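Local coordinates for putative flagellar hook-associated protein (Vibrio parahaemolyticus, PDB 3PWX) that probably serves as a structural component of the bacterial flagellum, as a flagellin-family protein thought to act at the junction of hook and filament, at residues A[82-86]-A[112-117]. Coordinates in Å, arbitrary orientation, origin at the centre of the assembly. Residue numbers count along the deposited sequence, not the author numbering.
Sequences RDSIE and KSSGAY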
ATOM      1  N   ARG A  82      -4.524  -2.768 -33.744  1.00 62.02           N
ATOM      2  CA  ARG A  82      -4.366  -1.417 -33.312  1.00 61.88           C
ATOM      3  C   ARG A  82      -5.608  -0.914 -32.586  1.00 62.37           C
ATOM      4  O   ARG A  82      -5.487  -0.407 -31.460  1.00 61.70           O
ATOM      5  CB  ARG A  82      -3.995  -0.501 -34.463  1.00 63.30           C
ATOM      6  CG  ARG A  82      -3.735   0.943 -34.041  1.00 63.15           C
ATOM      7  CD  ARG A  82      -3.874   1.871 -35.236  1.00 63.94           C
ATOM      8  NE  ARG A  82      -5.282   2.001 -35.630  1.00 63.88           N
ATOM      9  CZ  ARG A  82      -5.703   2.626 -36.735  1.00 64.02           C
ATOM     10  NH1 ARG A  82      -6.994   2.656 -37.036  1.00 63.71           N
ATOM     11  NH2 ARG A  82      -4.822   3.167 -37.559  1.00 62.47           N
ATOM     12  N   ASP A  83      -6.790  -1.126 -33.149  1.00 63.85           N
ATOM     13  CA  ASP A  83      -7.988  -0.552 -32.538  1.00 64.17           C
ATOM     14  C   ASP A  83      -8.342  -1.283 -31.285  1.00 62.66           C
ATOM     15  O   ASP A  83      -8.604  -0.673 -30.255  1.00 62.86           O
ATOM     16  CB  ASP A  83      -9.174  -0.588 -33.490  1.00 67.29           C
ATOM     17  CG  ASP A  83      -8.997   0.331 -34.689  1.00 69.46           C
ATOM     18  OD1 ASP A  83      -8.052   1.157 -34.727  1.00 66.38           O
ATOM     19  OD2 ASP A  83      -9.836   0.206 -35.617  1.00 76.62           O
ATOM     20  N   SER A  84      -8.311  -2.601 -31.376  1.00 62.36           N
ATOM     21  CA  SER A  84      -8.492  -3.502 -30.253  1.00 60.95           C
ATOM     22  C   SER A  84      -7.570  -3.202 -29.015  1.00 58.45           C
ATOM     23  O   SER A  84      -7.967  -3.382 -27.852  1.00 58.60           O
ATOM     24  CB  SER A  84      -8.339  -4.925 -30.793  1.00 61.58           C
ATOM     25  OG  SER A  84      -8.012  -5.860 -29.779  1.00 63.95           O
ATOM     26  N   ILE A  85      -6.352  -2.731 -29.262  1.00 57.56           N
ATOM     27  CA  ILE A  85      -5.436  -2.357 -28.193  1.00 56.34           C
ATOM     28  C   ILE A  85      -5.858  -1.009 -27.616  1.00 56.16           C
ATOM     29  O   ILE A  85      -5.754  -0.789 -26.416  1.00 55.48           O
ATOM     30  CB  ILE A  85      -3.994  -2.283 -28.701  1.00 55.87           C
ATOM     31  CG1 ILE A  85      -3.389  -3.667 -28.786  1.00 55.86           C
ATOM     32  CG2 ILE A  85      -3.136  -1.411 -27.845  1.00 54.98           C
ATOM     33  CD1 ILE A  85      -2.329  -3.792 -29.934  1.00 56.06           C
ATOM     34  N   GLU A  86      -6.368  -0.125 -28.463  1.00 56.93           N
ATOM     35  CA  GLU A  86      -6.926   1.119 -27.976  1.00 57.07           C
ATOM     36  C   GLU A  86      -8.130   0.868 -27.090  1.00 57.35           C
ATOM     37  O   GLU A  86      -8.227   1.463 -26.035  1.00 56.90           O
ATOM     38  CB  GLU A  86      -7.323   2.022 -29.122  1.00 58.97           C
ATOM     39  CG  GLU A  86      -8.236   3.195 -28.688  1.00 60.85           C
ATOM     40  CD  GLU A  86      -8.453   4.147 -29.826  1.00 65.69           C
ATOM     41  OE1 GLU A  86      -7.979   5.311 -29.728  1.00 64.00           O
ATOM     42  OE2 GLU A  86      -9.032   3.689 -30.854  1.00 69.67           O
ATOM     43  N   LYS A 112      -7.473   9.968 -29.908  1.00 66.40           N
ATOM     44  CA  LYS A 112      -6.862  10.052 -31.269  1.00 67.77           C
ATOM     45  C   LYS A 112      -7.348  11.268 -32.035  1.00 70.88           C
ATOM     46  O   LYS A 112      -6.942  11.497 -33.180  1.00 73.02           O
ATOM     47  CB  LYS A 112      -7.081   8.773 -32.092  1.00 66.80           C
ATOM     48  CG  LYS A 112      -5.913   8.497 -33.044  1.00 65.95           C
ATOM     49  CD  LYS A 112      -6.288   7.675 -34.317  1.00 63.45           C
ATOM     50  CE  LYS A 112      -5.023   7.363 -35.157  1.00 65.96           C
ATOM     51  NZ  LYS A 112      -5.107   6.118 -36.069  1.00 69.73           N
ATOM     52  N   SER A 113      -8.203  12.058 -31.386  1.00 73.28           N
ATOM     53  CA  SER A 113      -8.737  13.321 -31.928  1.00 76.52           C
ATOM     54  C   SER A 113      -7.742  14.204 -32.676  1.00 77.83           C
ATOM     55  O   SER A 113      -8.129  14.979 -33.519  1.00 80.13           O
ATOM     56  CB  SER A 113      -9.323  14.165 -30.796  1.00 77.16           C
ATOM     57  OG  SER A 113     -10.623  13.718 -30.492  1.00 78.64           O
ATOM     58  N   SER A 114      -6.467  14.121 -32.323  1.00 77.23           N
ATOM     59  CA  SER A 114      -5.499  15.073 -32.821  1.00 78.31           C
ATOM     60  C   SER A 114      -4.863  14.633 -34.125  1.00 78.59           C
ATOM     61  O   SER A 114      -4.080  15.379 -34.704  1.00 80.10           O
ATOM     62  CB  SER A 114      -4.459  15.441 -31.722  1.00 77.21           C
ATOM     63  OG  SER A 114      -3.544  14.412 -31.407  1.00 74.27           O
ATOM     64  N   GLY A 115      -5.226  13.441 -34.607  1.00 77.91           N
ATOM     65  CA  GLY A 115      -4.492  12.788 -35.697  1.00 76.89           C
ATOM     66  C   GLY A 115      -3.434  11.781 -35.244  1.00 74.49           C
ATOM     67  O   GLY A 115      -2.964  10.970 -36.032  1.00 74.64           O
ATOM     68  N   ALA A 116      -3.036  11.844 -33.978  1.00 72.68           N
ATOM     69  CA  ALA A 116      -2.110  10.841 -33.403  1.00 70.00           C
ATOM     70  C   ALA A 116      -2.686  10.321 -32.070  1.00 67.21           C
ATOM     71  O   ALA A 116      -3.551  10.970 -31.481  1.00 65.94           O
ATOM     72  CB  ALA A 116      -0.700  11.456 -33.199  1.00 70.10           C
ATOM     73  N   TYR A 117      -2.258   9.137 -31.624  1.00 64.43           N
ATOM     74  CA  TYR A 117      -2.694   8.689 -30.280  1.00 61.72           C
ATOM     75  C   TYR A 117      -2.000   9.486 -29.207  1.00 60.15           C
ATOM     76  O   TYR A 117      -0.777   9.613 -29.203  1.00 59.83           O
ATOM     77  CB  TYR A 117      -2.529   7.190 -30.073  1.00 60.39           C
ATOM     78  CG  TYR A 117      -3.342   6.364 -31.042  1.00 62.00           C
ATOM     79  CD1 TYR A 117      -4.684   6.084 -30.787  1.00 61.97           C
ATOM     80  CD2 TYR A 117      -2.763   5.867 -32.229  1.00 63.28           C
ATOM     81  CE1 TYR A 117      -5.428   5.315 -31.669  1.00 64.01           C
ATOM     82  CE2 TYR A 117      -3.501   5.092 -33.136  1.00 64.97           C
ATOM     83  CZ  TYR A 117      -4.840   4.822 -32.848  1.00 66.31           C
ATOM     84  OH  TYR A 117      -5.603   4.061 -33.712  1.00 68.40           O
TER
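A hairpin can be docked on a helix by side chains alone, without a hydrogen bond passing directly between the two, and 82-86 against 112-117 is a case in point. The backbones stay well apart, the nearest CA atoms, those of Glu86 and Tyr117, being 9.0 Å from each other, and the gap is bridged chiefly by one aromatic ring. Tyr117 points its hydroxyl end at Arg82 and turns a ring edge to Glu86, residues one helical turn apart that both direct their CA-to-CB bonds toward the loop. Glu86 OE1 meets that edge 3.2 Å from Tyr117 CE1, so the carboxylate faces the weakly positive rim rather than the pi cloud.

In fold terms, 112-117 is the connection of a small antiparallel hairpin, strands 110-111 and 118-119. A type I turn from Lys112 to Gly115 reverses the chain, closed by Gly115 N to Lys112 O at 3.0 Å; at Gly115 (phi 95°, psi -17°) a CB would be jammed against the carbonyl O of Ser114. The hairpin sits over helix 71-89, part of the helical bundle of this flagellin-family chain, and also touches helix 154-166, where Asn156 binds the backbone of Tyr117.

Charge organises the rest. Arg82 NE lies 2.8 Å from Tyr117 OH, but at an angle too poor for a hydrogen bond; Arg82 NE instead donates to Asp83 OD1 at 3.0 Å, and Arg82 NH1 makes a salt bridge to the same Asp83 OD1 at 2.9 Å. Within the loop, Lys112 NZ gives a weak hydrogen bond to Tyr117 OH at 3.2 Å. Two cationic ends, Arg82 NH2 and Lys112 NZ, approach to 3.3 Å, a like-charge contact offset by Asp159 of helix 154-166, which forms salt bridges to both.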